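Gdp-l-fucose synthetase (Naegleria fowleri, PDB 6AQZ) probably catalyses the NADPH-dependent epimerisation and reduction of a GDP-4-keto-6-deoxymannose intermediate to GDP-L-fucose, and binds NADP in a Rossmann-type domain. Local coordinates at residues Ala85-Gly90 against Trp102-Asn107. Numbering follows the deposited sequence.
Sequences AAFVGG and WLDNVN. With NAP (NADP nicotinamide-adenine-dinucleotide phosphate), chain G.
The carboxamide of Asn-105 pairs with both polar backbone atoms of Phe-87. Its OD1 accepts from Phe-87 N at 2.9 Å, the donor tilted 29° from the plane of the Asn-105 carboxamide. ND2 gives a nearly straight bond of 2.8 Å to a lone pair of Phe-87 O, in the plane of that peptide carbonyl. ND2 also donates to Phe-101 O, one turn back on helix 98-118, so both ends of the amide are held and its flip is fixed. With CG anti to the backbone N (chi1 172°), the Phe-87 ring is carried toward the helix, Asn-105 ND2 at its edge. Asp-104 comes over one face, its OD2 3.5 Å above the ring centre and its carboxylate plane turned 79° from the ring; Gly-89 N lies over the opposite face. The salt bridge from OD2 to Arg-64 probably offsets the cost of placing a carboxylate oxygen over the pi cloud. On the cofactor side, Ala-86 CB touches NADP O3D at 3.5 Å, and Ala-86 O approaches C8A of the adenine at 3.2 Å. One buried amide thus satisfies Phe-87 N and O, linking the helix to the loop whose Ala-85, Ala-86 and Val-88 line the NADP pocket.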
ATOM      1  N   ALA A  85       9.555   2.294 -15.449  1.00 40.51           N
ATOM      2  CA  ALA A  85      10.075   1.026 -14.968  1.00 32.64           C
ATOM      3  C   ALA A  85       9.105   0.411 -13.967  1.00 43.40           C
ATOM      4  O   ALA A  85       8.497   1.111 -13.145  1.00 40.21           O
ATOM      5  CB  ALA A  85      11.440   1.231 -14.306  1.00 35.10           C
ATOM      6  N   ALA A  86       8.946  -0.906 -14.071  1.00 39.47           N
ATOM      7  CA  ALA A  86       8.146  -1.687 -13.144  1.00 37.09           C
ATOM      8  C   ALA A  86       8.615  -3.129 -13.214  1.00 43.75           C
ATOM      9  O   ALA A  86       9.164  -3.572 -14.223  1.00 39.36           O
ATOM     10  CB  ALA A  86       6.655  -1.614 -13.468  1.00 31.28           C
ATOM     11  N   PHE A  87       8.330  -3.877 -12.160  1.00 40.96           N
ATOM     12  CA  PHE A  87       8.590  -5.305 -12.158  1.00 40.33           C
ATOM     13  C   PHE A  87       7.271  -5.988 -12.484  1.00 46.63           C
ATOM     14  O   PHE A  87       6.330  -5.952 -11.693  1.00 51.06           O
ATOM     15  CB  PHE A  87       9.160  -5.769 -10.828  1.00 43.68           C
ATOM     16  CG  PHE A  87       9.265  -7.247 -10.716  1.00 47.45           C
ATOM     17  CD1 PHE A  87      10.254  -7.928 -11.375  1.00 44.66           C
ATOM     18  CD2 PHE A  87       8.355  -7.961  -9.943  1.00 50.97           C
ATOM     19  CE1 PHE A  87      10.343  -9.300 -11.278  1.00 53.41           C
ATOM     20  CE2 PHE A  87       8.437  -9.340  -9.835  1.00 55.61           C
ATOM     21  CZ  PHE A  87       9.431 -10.007 -10.505  1.00 56.74           C
ATOM     22  N   VAL A  88       7.193  -6.567 -13.678  1.00 54.93           N
ATOM     23  CA  VAL A  88       5.954  -7.100 -14.224  1.00 51.13           C
ATOM     24  C   VAL A  88       5.963  -8.602 -14.238  1.00 50.76           C
ATOM     25  O   VAL A  88       4.995  -9.225 -14.687  1.00 66.94           O
ATOM     26  CB  VAL A  88       5.691  -6.553 -15.641  1.00 50.03           C
ATOM     27  CG1 VAL A  88       5.556  -5.064 -15.599  1.00 48.64           C
ATOM     28  CG2 VAL A  88       6.813  -6.958 -16.583  1.00 47.58           C
ATOM     29  N   GLY A  89       7.023  -9.203 -13.738  1.00 42.53           N
ATOM     30  CA  GLY A  89       7.174 -10.634 -13.730  1.00 45.94           C
ATOM     31  C   GLY A  89       8.617 -10.978 -14.015  1.00 64.76           C
ATOM     32  O   GLY A  89       9.299 -10.268 -14.756  1.00 72.25           O
ATOM     33  N   GLY A  90       9.095 -12.041 -13.401  1.00 69.79           N
ATOM     34  CA  GLY A  90      10.403 -12.569 -13.692  1.00 70.72           C
ATOM     35  C   GLY A  90      10.287 -13.742 -14.637  1.00 80.14           C
ATOM     36  O   GLY A  90       9.216 -14.313 -14.835  1.00 81.99           O
ATOM     37  N   TRP A 102       5.133  -7.157  -4.622  1.00 42.14           N
ATOM     38  CA  TRP A 102       5.007  -6.021  -3.715  1.00 37.10           C
ATOM     39  C   TRP A 102       6.362  -5.345  -3.503  1.00 37.29           C
ATOM     40  O   TRP A 102       6.527  -4.154  -3.781  1.00 36.87           O
ATOM     41  CB  TRP A 102       4.409  -6.445  -2.371  1.00 35.67           C
ATOM     42  CG  TRP A 102       4.495  -5.331  -1.380  1.00 37.65           C
ATOM     43  CD1 TRP A 102       5.338  -5.249  -0.316  1.00 39.75           C
ATOM     44  CD2 TRP A 102       3.752  -4.101  -1.406  1.00 34.00           C
ATOM     45  NE1 TRP A 102       5.160  -4.057   0.331  1.00 45.73           N
ATOM     46  CE2 TRP A 102       4.192  -3.328  -0.314  1.00 36.58           C
ATOM     47  CE3 TRP A 102       2.741  -3.592  -2.237  1.00 28.55           C
ATOM     48  CZ2 TRP A 102       3.647  -2.064  -0.003  1.00 31.74           C
ATOM     49  CZ3 TRP A 102       2.230  -2.326  -1.961  1.00 38.87           C
ATOM     50  CH2 TRP A 102       2.673  -1.579  -0.836  1.00 31.00           C
ATOM     51  N   LEU A 103       7.359  -6.111  -3.043  1.00 41.46           N
ATOM     52  CA  LEU A 103       8.636  -5.526  -2.633  1.00 38.98           C
ATOM     53  C   LEU A 103       9.359  -4.864  -3.799  1.00 38.15           C
ATOM     54  O   LEU A 103       9.805  -3.716  -3.683  1.00 40.97           O
ATOM     55  CB  LEU A 103       9.544  -6.592  -2.004  1.00 37.78           C
ATOM     56  CG  LEU A 103       8.996  -7.257  -0.746  1.00 36.91           C
ATOM     57  CD1 LEU A 103       9.905  -8.354  -0.225  1.00 37.45           C
ATOM     58  CD2 LEU A 103       8.708  -6.165   0.283  1.00 34.63           C
ATOM     59  N   ASP A 104       9.498  -5.580  -4.927  1.00 39.76           N
ATOM     60  CA  ASP A 104      10.246  -5.032  -6.055  1.00 32.37           C
ATOM     61  C   ASP A 104       9.627  -3.744  -6.548  1.00 34.63           C
ATOM     62  O   ASP A 104      10.339  -2.777  -6.853  1.00 44.23           O
ATOM     63  CB  ASP A 104      10.304  -6.035  -7.198  1.00 37.26           C
ATOM     64  CG  ASP A 104      11.182  -7.214  -6.882  1.00 45.93           C
ATOM     65  OD1 ASP A 104      11.780  -7.229  -5.780  1.00 45.79           O
ATOM     66  OD2 ASP A 104      11.292  -8.105  -7.740  1.00 48.90           O
ATOM     67  N   ASN A 105       8.298  -3.706  -6.627  1.00 30.81           N
ATOM     68  CA  ASN A 105       7.628  -2.516  -7.123  1.00 35.10           C
ATOM     69  C   ASN A 105       7.607  -1.397  -6.084  1.00 40.30           C
ATOM     70  O   ASN A 105       7.901  -0.243  -6.420  1.00 44.31           O
ATOM     71  CB  ASN A 105       6.232  -2.883  -7.628  1.00 32.98           C
ATOM     72  CG  ASN A 105       6.290  -3.512  -9.021  1.00 36.63           C
ATOM     73  OD1 ASN A 105       6.720  -2.851  -9.954  1.00 42.54           O
ATOM     74  ND2 ASN A 105       5.891  -4.798  -9.161  1.00 33.59           N
ATOM     75  N   VAL A 106       7.304  -1.700  -4.818  1.00 39.21           N
ATOM     76  CA  VAL A 106       7.196  -0.590  -3.882  1.00 33.67           C
ATOM     77  C   VAL A 106       8.584   0.003  -3.612  1.00 36.84           C
ATOM     78  O   VAL A 106       8.717   1.222  -3.418  1.00 38.30           O
ATOM     79  CB  VAL A 106       6.465  -0.999  -2.584  1.00 35.91           C
ATOM     80  CG1 VAL A 106       7.399  -1.770  -1.583  1.00 29.67           C
ATOM     81  CG2 VAL A 106       5.858   0.241  -1.957  1.00 33.73           C
ATOM     82  N   ASN A 107       9.641  -0.822  -3.655  1.00 36.85           N
ATOM     83  CA  ASN A 107      10.996  -0.305  -3.463  1.00 30.96           C
ATOM     84  C   ASN A 107      11.413   0.587  -4.624  1.00 46.92           C
ATOM     85  O   ASN A 107      11.888   1.713  -4.430  1.00 44.12           O
ATOM     86  CB  ASN A 107      11.966  -1.465  -3.306  1.00 32.48           C
ATOM     87  CG  ASN A 107      11.887  -2.092  -1.928  1.00 46.20           C
ATOM     88  OD1 ASN A 107      11.604  -1.404  -0.954  1.00 43.11           O
ATOM     89  ND2 ASN A 107      12.110  -3.398  -1.841  1.00 42.87           N
TER
HETATM   90  PA  NAP G 401       8.234  -3.765 -20.307  1.00 43.59           P
HETATM   91  O1A NAP G 401       8.220  -5.077 -19.584  1.00 45.52           O
HETATM   92  O2A NAP G 401       8.069  -3.688 -21.802  1.00 46.25           O
HETATM   93  O5B NAP G 401       9.595  -2.901 -19.943  1.00 42.91           O
HETATM   94  C5B NAP G 401       9.555  -2.633 -18.584  1.00 44.44           C
HETATM   95  C4B NAP G 401      10.799  -1.756 -18.275  1.00 48.12           C
HETATM   96  O4B NAP G 401      11.109  -1.769 -16.858  1.00 47.41           O
HETATM   97  C3B NAP G 401      12.073  -2.236 -19.082  1.00 38.76           C
HETATM   98  O3B NAP G 401      12.830  -1.125 -19.482  1.00 38.01           O
HETATM   99  C2B NAP G 401      12.893  -2.924 -17.981  1.00 42.65           C
HETATM  100  O2B NAP G 401      14.214  -2.805 -18.128  1.00 43.89           O
HETATM  101  C1B NAP G 401      12.518  -1.945 -16.788  1.00 44.66           C
HETATM  102  N9A NAP G 401      12.867  -2.513 -15.491  1.00 38.77           N
HETATM  103  C8A NAP G 401      12.267  -3.580 -14.853  1.00 40.46           C
HETATM  104  N7A NAP G 401      12.820  -3.860 -13.650  1.00 42.81           N
HETATM  105  C5A NAP G 401      13.837  -2.929 -13.521  1.00 34.38           C
HETATM  106  C6A NAP G 401      14.763  -2.715 -12.504  1.00 40.82           C
HETATM  107  N6A NAP G 401      14.749  -3.515 -11.362  1.00 44.83           N
HETATM  108  N1A NAP G 401      15.669  -1.710 -12.581  1.00 43.61           N
HETATM  109  C2A NAP G 401      15.597  -0.969 -13.727  1.00 47.70           C
HETATM  110  N3A NAP G 401      14.775  -1.063 -14.794  1.00 41.53           N
HETATM  111  C4A NAP G 401      13.880  -2.071 -14.655  1.00 34.16           C
HETATM  112  O3  NAP G 401       6.964  -3.016 -19.524  1.00 46.07           O
HETATM  113  PN  NAP G 401       6.147  -2.010 -20.447  1.00 46.23           P
HETATM  114  O1N NAP G 401       6.979  -0.970 -21.093  1.00 45.12           O
HETATM  115  O2N NAP G 401       4.967  -2.659 -21.136  1.00 46.93           O
HETATM  116  O5D NAP G 401       5.263  -1.050 -19.281  1.00 54.00           O
HETATM  117  C5D NAP G 401       6.042  -0.104 -18.664  1.00 44.12           C
HETATM  118  C4D NAP G 401       5.067   0.652 -17.790  1.00 52.03           C
HETATM  119  O4D NAP G 401       3.798   0.673 -18.467  1.00 45.40           O
HETATM  120  C3D NAP G 401       4.847  -0.195 -16.448  1.00 58.51           C
HETATM  121  O3D NAP G 401       4.799   0.666 -15.362  1.00 51.91           O
HETATM  122  C2D NAP G 401       3.492  -0.894 -16.696  1.00 57.91           C
HETATM  123  O2D NAP G 401       2.719  -1.044 -15.570  1.00 58.93           O
HETATM  124  C1D NAP G 401       2.791   0.160 -17.603  1.00 49.92           C
HETATM  125  N1N NAP G 401       1.668  -0.471 -18.355  1.00 55.58           N
HETATM  126  C2N NAP G 401       1.882  -1.338 -19.429  1.00 48.01           C
HETATM  127  C3N NAP G 401       0.814  -1.928 -20.074  1.00 51.45           C
HETATM  128  C7N NAP G 401       1.063  -2.865 -21.215  1.00 47.96           C
HETATM  129  O7N NAP G 401       0.152  -3.498 -21.776  1.00 42.82           O
HETATM  130  N7N NAP G 401       2.373  -3.052 -21.671  1.00 40.82           N
HETATM  131  C4N NAP G 401      -0.590  -1.686 -19.669  1.00 56.85           C
HETATM  132  C5N NAP G 401      -0.720  -0.760 -18.504  1.00 58.35           C
HETATM  133  C6N NAP G 401       0.344  -0.207 -17.919  1.00 59.32           C
HETATM  134  P2B NAP G 401      15.066  -4.133 -19.104  1.00 50.14           P
HETATM  135  O1X NAP G 401      14.499  -3.842 -20.459  1.00 51.94           O
HETATM  136  O2X NAP G 401      16.522  -3.731 -18.862  1.00 55.56           O
HETATM  137  O3X NAP G 401      14.555  -5.349 -18.388  1.00 51.97           O